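Local coordinates for protein putative platelet activating factor (PDB 2HSJ) that is of uncharacterised function but belongs to the GDSL-like lipase/acylhydrolase family, and so probably hydrolyses ester bonds, at residues D[81-95]-D[118-132]. Residues are numbered along the deposited sequence; the frame is centred on the assembly and turned at random.
Sequences LYGGAVDKIFLLIGT and VARDYPLTEIKLLSI. With GOL (glycerol), chain T.
Phe-90 and Lys-128 pair across two neighbouring parallel strands, 88-92 and 126-130, whose axes approach to 4.6 Å and diverge by 19°. Lys-128 CB sits 3.9 Å from the centroid of the Phe-90 ring and 5° off its normal, a CH-pi contact over the face. With CG anti to its own carbonyl carbon, the lysine brings CG to 3.6 Å from Phe-90 CE1; the bend at chi2 then redirects CD, CE and NZ, and NZ makes a salt bridge with Glu-171 and another with Glu-126, whose hydrogen-bond component is weak. Five backbone bonds zip the strands together, from Glu-126 N to Asp-87 O through Leu-130 N to Leu-91 O; Lys-128 N to Ile-89 O, at 2.8 Å and 170°, is the straightest. On the other sheet face, Ile-89 meets helix 104-121 tip to tip, its CD1 lying 3.6 Å from Val-118 CG1, and Leu-91 packs on Leu-129. Adjacent parallel strands joined through this helix, packed on the Ile-89 face, form a right-handed beta-alpha-beta crossover in the parallel sheet of the SGNH hydrolase fold.

Packing gives way to solvent and a glycerol, probably from the crystallisation liquor, where loop 81-87 meets the turn 122-125. Thr-125 OG1 donates to Val-86 O at 2.7 Å and accepts a bond from glycerol O1. Glycerol O3 lies at the edge of the Tyr-122 ring, in its plane, and takes the Val-86 N-H. Leu-81 CB approaches the same ring obliquely, 3.9 Å from CE2, whereas the phenol OH binds two waters, one of which donates to Gly-83 O. The chemistry thus implies that direct backbone bonds and close side-chain packing set the strand register, while at the loop end water and glycerol supplement one direct Thr-125 bond.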
loop_
_atom_site.group_PDB
_atom_site.type_symbol
_atom_site.label_atom_id
_atom_site.label_comp_id
_atom_site.label_asym_id
_atom_site.label_seq_id
_atom_site.Cartn_x
_atom_site.Cartn_y
_atom_site.Cartn_z
ATOM N N LEU D 81 -5.531 -0.485 18.128
ATOM C CA LEU D 81 -4.527 0.482 17.643
ATOM C C LEU D 81 -3.272 -0.213 17.134
ATOM O O LEU D 81 -2.647 -1.002 17.872
ATOM C CB LEU D 81 -4.140 1.441 18.766
ATOM C CG LEU D 81 -5.254 2.326 19.360
ATOM C CD1 LEU D 81 -4.771 3.039 20.631
ATOM C CD2 LEU D 81 -5.717 3.342 18.343
ATOM N N TYR D 82 -2.902 0.083 15.880
ATOM C CA TYR D 82 -1.586 -0.286 15.362
ATOM C C TYR D 82 -1.254 0.606 14.187
ATOM O O TYR D 82 -2.136 1.336 13.682
ATOM C CB TYR D 82 -1.510 -1.749 14.957
ATOM C CG TYR D 82 -2.109 -2.106 13.612
ATOM C CD1 TYR D 82 -1.298 -2.307 12.490
ATOM C CD2 TYR D 82 -3.494 -2.285 13.466
ATOM C CE1 TYR D 82 -1.816 -2.688 11.263
ATOM C CE2 TYR D 82 -4.036 -2.640 12.221
ATOM C CZ TYR D 82 -3.194 -2.827 11.109
ATOM O OH TYR D 82 -3.696 -3.221 9.876
ATOM N N GLY D 83 0.009 0.552 13.779
ATOM C CA GLY D 83 0.471 1.235 12.591
ATOM C C GLY D 83 1.535 2.262 12.868
ATOM O O GLY D 83 1.598 2.840 13.960
ATOM N N GLY D 84 2.344 2.502 11.857
ATOM C CA GLY D 84 3.400 3.496 11.947
ATOM C C GLY D 84 3.068 4.859 11.372
ATOM O O GLY D 84 3.918 5.771 11.441
ATOM N N ALA D 85 1.876 4.996 10.772
ATOM C CA ALA D 85 1.515 6.253 10.093
ATOM C C ALA D 85 0.004 6.492 10.124
ATOM O O ALA D 85 -0.658 6.698 9.096
ATOM C CB ALA D 85 2.013 6.217 8.663
ATOM N N VAL D 86 -0.555 6.391 11.321
ATOM C CA VAL D 86 -2.000 6.571 11.461
ATOM C C VAL D 86 -2.320 8.066 11.437
ATOM O O VAL D 86 -1.932 8.811 12.334
ATOM C CB VAL D 86 -2.526 5.963 12.774
ATOM C CG1 VAL D 86 -4.060 6.105 12.809
ATOM C CG2 VAL D 86 -2.089 4.490 12.879
ATOM N N ASP D 87 -3.001 8.502 10.391
ATOM C CA ASP D 87 -3.390 9.909 10.295
ATOM C C ASP D 87 -4.581 10.229 11.195
ATOM O O ASP D 87 -4.607 11.282 11.852
ATOM C CB ASP D 87 -3.732 10.258 8.833
ATOM C CG ASP D 87 -2.502 10.578 8.002
ATOM O OD1 ASP D 87 -1.353 10.464 8.528
ATOM O OD2 ASP D 87 -2.680 10.977 6.821
ATOM N N LYS D 88 -5.581 9.344 11.201
ATOM C CA LYS D 88 -6.826 9.629 11.882
ATOM C C LYS D 88 -7.401 8.359 12.443
ATOM O O LYS D 88 -7.249 7.267 11.869
ATOM C CB LYS D 88 -7.873 10.236 10.921
ATOM C CG LYS D 88 -7.438 11.535 10.261
ATOM C CD LYS D 88 -8.507 12.010 9.313
ATOM C CE LYS D 88 -8.135 13.339 8.694
ATOM N NZ LYS D 88 -7.004 13.178 7.774
ATOM N N ILE D 89 -8.080 8.526 13.568
ATOM C CA ILE D 89 -8.928 7.498 14.163
ATOM C C ILE D 89 -10.345 8.027 14.146
ATOM O O ILE D 89 -10.596 9.118 14.640
ATOM C CB ILE D 89 -8.515 7.231 15.629
ATOM C CG1 ILE D 89 -7.144 6.556 15.670
ATOM C CG2 ILE D 89 -9.577 6.384 16.371
ATOM C CD1 ILE D 89 -6.416 6.714 17.035
ATOM N N PHE D 90 -11.258 7.273 13.541
ATOM C CA PHE D 90 -12.687 7.603 13.601
ATOM C C PHE D 90 -13.275 6.770 14.710
ATOM O O PHE D 90 -13.093 5.551 14.731
ATOM C CB PHE D 90 -13.381 7.271 12.288
ATOM C CG PHE D 90 -13.217 8.323 11.238
ATOM C CD1 PHE D 90 -11.968 8.791 10.857
ATOM C CD2 PHE D 90 -14.349 8.878 10.650
ATOM C CE1 PHE D 90 -11.854 9.771 9.887
ATOM C CE2 PHE D 90 -14.243 9.863 9.689
ATOM C CZ PHE D 90 -12.995 10.315 9.304
ATOM N N LEU D 91 -13.986 7.418 15.624
ATOM C CA LEU D 91 -14.543 6.750 16.774
ATOM C C LEU D 91 -16.067 6.931 16.789
ATOM O O LEU D 91 -16.577 8.052 16.873
ATOM C CB LEU D 91 -13.918 7.342 18.032
ATOM C CG LEU D 91 -14.381 6.742 19.332
ATOM C CD1 LEU D 91 -14.199 5.230 19.333
ATOM C CD2 LEU D 91 -13.591 7.425 20.470
ATOM N N LEU D 92 -16.781 5.801 16.748
ATOM C CA LEU D 92 -18.238 5.798 16.802
ATOM C C LEU D 92 -18.621 4.839 17.912
ATOM O O LEU D 92 -18.545 3.605 17.770
ATOM C CB LEU D 92 -18.902 5.351 15.474
ATOM C CG LEU D 92 -20.436 5.291 15.527
ATOM C CD1 LEU D 92 -21.067 6.648 15.977
ATOM C CD2 LEU D 92 -20.930 4.897 14.160
ATOM N N ILE D 93 -19.055 5.401 19.032
ATOM C CA ILE D 93 -19.372 4.583 20.186
ATOM C C ILE D 93 -20.258 5.365 21.119
ATOM O O ILE D 93 -20.221 6.603 21.123
ATOM C CB ILE D 93 -18.061 4.088 20.895
ATOM C CG1 ILE D 93 -18.363 2.898 21.833
ATOM C CG2 ILE D 93 -17.314 5.264 21.561
ATOM C CD1 ILE D 93 -17.156 2.087 22.157
ATOM N N GLY D 94 -21.070 4.623 21.884
ATOM C CA GLY D 94 -21.907 5.220 22.905
ATOM C C GLY D 94 -23.339 4.757 22.836
ATOM O O GLY D 94 -24.013 4.791 23.865
ATOM N N THR D 95 -23.827 4.317 21.668
ATOM C CA THR D 95 -25.246 3.921 21.588
ATOM C C THR D 95 -25.551 2.778 22.545
ATOM O O THR D 95 -26.665 2.682 23.047
ATOM C CB THR D 95 -25.744 3.638 20.148
ATOM O OG1 THR D 95 -27.189 3.695 20.118
ATOM C CG2 THR D 95 -25.260 2.284 19.618
ATOM N N VAL D 118 -4.598 7.755 23.573
ATOM C CA VAL D 118 -4.170 7.879 22.181
ATOM C C VAL D 118 -3.129 8.989 22.010
ATOM O O VAL D 118 -2.152 8.806 21.265
ATOM C CB VAL D 118 -5.378 8.115 21.254
ATOM C CG1 VAL D 118 -4.919 8.452 19.811
ATOM C CG2 VAL D 118 -6.308 6.899 21.269
ATOM N N ALA D 119 -3.310 10.113 22.714
ATOM C CA ALA D 119 -2.374 11.266 22.635
ATOM C C ALA D 119 -0.945 10.896 23.034
ATOM O O ALA D 119 0.032 11.416 22.482
ATOM C CB ALA D 119 -2.856 12.428 23.535
ATOM N N ARG D 120 -0.845 10.015 24.022
ATOM C CA ARG D 120 0.438 9.572 24.506
ATOM C C ARG D 120 1.112 8.700 23.463
ATOM O O ARG D 120 2.283 8.889 23.174
ATOM C CB ARG D 120 0.277 8.793 25.818
ATOM C CG ARG D 120 0.017 9.656 27.029
ATOM C CD ARG D 120 -0.579 8.809 28.159
ATOM N NE ARG D 120 0.386 7.845 28.686
ATOM C CZ ARG D 120 0.168 7.071 29.748
ATOM N NH1 ARG D 120 -0.988 7.143 30.411
ATOM N NH2 ARG D 120 1.108 6.219 30.146
ATOM N N ASP D 121 0.373 7.752 22.887
ATOM C CA ASP D 121 0.984 6.774 21.989
ATOM C C ASP D 121 0.972 7.157 20.501
ATOM O O ASP D 121 1.794 6.650 19.719
ATOM C CB ASP D 121 0.318 5.398 22.166
ATOM C CG ASP D 121 0.551 4.793 23.552
ATOM O OD1 ASP D 121 1.524 5.189 24.254
ATOM O OD2 ASP D 121 -0.257 3.919 23.936
ATOM N N TYR D 122 0.047 8.035 20.108
ATOM C CA TYR D 122 -0.102 8.440 18.710
ATOM C C TYR D 122 -0.209 9.954 18.688
ATOM O O TYR D 122 -1.260 10.493 18.353
ATOM C CB TYR D 122 -1.352 7.778 18.061
ATOM C CG TYR D 122 -1.202 6.267 17.965
ATOM C CD1 TYR D 122 -0.715 5.665 16.805
ATOM C CD2 TYR D 122 -1.509 5.448 19.054
ATOM C CE1 TYR D 122 -0.556 4.280 16.728
ATOM C CE2 TYR D 122 -1.327 4.075 19.006
ATOM C CZ TYR D 122 -0.855 3.489 17.840
ATOM O OH TYR D 122 -0.682 2.124 17.783
ATOM N N PRO D 123 0.886 10.659 19.037
ATOM C CA PRO D 123 0.729 12.101 19.254
ATOM C C PRO D 123 0.343 12.960 18.039
ATOM O O PRO D 123 -0.216 14.045 18.235
ATOM C CB PRO D 123 2.088 12.542 19.819
ATOM C CG PRO D 123 3.037 11.484 19.452
ATOM C CD PRO D 123 2.274 10.207 19.259
ATOM N N LEU D 124 0.618 12.483 16.820
ATOM C CA LEU D 124 0.306 13.277 15.621
ATOM C C LEU D 124 -1.008 12.839 14.980
ATOM O O LEU D 124 -1.390 13.370 13.938
ATOM C CB LEU D 124 1.447 13.225 14.588
ATOM C CG LEU D 124 2.794 13.798 15.048
ATOM C CD1 LEU D 124 3.896 13.577 14.011
ATOM C CD2 LEU D 124 2.639 15.263 15.330
ATOM N N THR D 125 -1.689 11.887 15.608
ATOM C CA THR D 125 -2.928 11.353 15.050
ATOM C C THR D 125 -4.128 12.171 15.502
ATOM O O THR D 125 -4.229 12.540 16.678
ATOM C CB THR D 125 -3.087 9.883 15.460
ATOM O OG1 THR D 125 -1.941 9.155 14.993
ATOM C CG2 THR D 125 -4.372 9.253 14.893
ATOM N N GLU D 126 -5.022 12.463 14.562
ATOM C CA GLU D 126 -6.279 13.155 14.849
ATOM C C GLU D 126 -7.357 12.164 15.237
ATOM O O GLU D 126 -7.352 11.032 14.742
ATOM C CB GLU D 126 -6.729 13.949 13.625
ATOM C CG GLU D 126 -5.804 15.148 13.381
ATOM C CD GLU D 126 -6.128 15.882 12.109
ATOM O OE1 GLU D 126 -6.926 15.380 11.313
ATOM O OE2 GLU D 126 -5.578 16.990 11.894
ATOM N N ILE D 127 -8.273 12.554 16.136
ATOM C CA ILE D 127 -9.427 11.726 16.450
ATOM C C ILE D 127 -10.647 12.428 15.912
ATOM O O ILE D 127 -10.846 13.619 16.173
ATOM C CB ILE D 127 -9.563 11.465 17.981
ATOM C CG1 ILE D 127 -8.423 10.552 18.454
ATOM C CG2 ILE D 127 -10.926 10.849 18.338
ATOM C CD1 ILE D 127 -8.309 10.457 19.999
ATOM N N LYS D 128 -11.442 11.715 15.128
ATOM C CA LYS D 128 -12.733 12.231 14.669
ATOM C C LYS D 128 -13.789 11.533 15.507
ATOM O O LYS D 128 -14.009 10.324 15.371
ATOM C CB LYS D 128 -12.899 11.945 13.169
ATOM C CG LYS D 128 -11.729 12.453 12.321
ATOM C CD LYS D 128 -11.618 13.985 12.453
ATOM C CE LYS D 128 -10.440 14.551 11.676
ATOM N NZ LYS D 128 -10.291 16.038 11.914
ATOM N N LEU D 129 -14.406 12.294 16.409
ATOM C CA LEU D 129 -15.377 11.710 17.338
ATOM C C LEU D 129 -16.778 11.915 16.748
ATOM O O LEU D 129 -17.302 13.046 16.709
ATOM C CB LEU D 129 -15.267 12.385 18.714
ATOM C CG LEU D 129 -16.248 11.973 19.824
ATOM C CD1 LEU D 129 -16.118 10.458 20.173
ATOM C CD2 LEU D 129 -16.013 12.865 21.059
ATOM N N LEU D 130 -17.364 10.818 16.278
ATOM C CA LEU D 130 -18.630 10.929 15.577
ATOM C C LEU D 130 -19.761 11.151 16.559
ATOM O O LEU D 130 -19.787 10.572 17.646
ATOM C CB LEU D 130 -18.919 9.661 14.750
ATOM C CG LEU D 130 -18.325 9.702 13.342
ATOM C CD1 LEU D 130 -16.787 9.842 13.305
ATOM C CD2 LEU D 130 -18.797 8.427 12.634
ATOM N N SER D 131 -20.750 11.930 16.139
ATOM C CA SER D 131 -22.008 11.933 16.863
ATOM C C SER D 131 -22.567 10.508 16.914
ATOM O O SER D 131 -22.538 9.796 15.909
ATOM C CB SER D 131 -22.988 12.842 16.124
ATOM O OG SER D 131 -23.204 12.355 14.821
ATOM N N ILE D 132 -23.119 10.105 18.058
ATOM C CA ILE D 132 -23.941 8.897 18.106
ATOM C C ILE D 132 -25.095 9.047 17.108
ATOM O O ILE D 132 -25.725 10.097 17.004
ATOM C CB ILE D 132 -24.477 8.677 19.537
ATOM C CG1 ILE D 132 -23.308 8.535 20.525
ATOM C CG2 ILE D 132 -25.469 7.511 19.586
ATOM C CD1 ILE D 132 -23.714 8.619 22.009
HETATM C C1 GOL T . 2.069 9.984 15.031
HETATM O O1 GOL T . 0.868 9.825 15.748
HETATM C C2 GOL T . 2.414 8.668 14.356
HETATM O O2 GOL T . 2.710 7.720 15.361
HETATM C C3 GOL T . 1.244 8.207 13.493
HETATM O O3 GOL T . 0.986 6.841 13.726
HETATM O O HOH W 1 -0.470 0.722 19.929
HETATM O O HOH W 2 1.622 1.561 16.411
HETATM O O HOH W 3 -3.030 13.564 11.740
HETATM O O HOH W 4 -4.904 13.976 9.623
HETATM O O HOH W 5 -18.543 8.299 18.927
#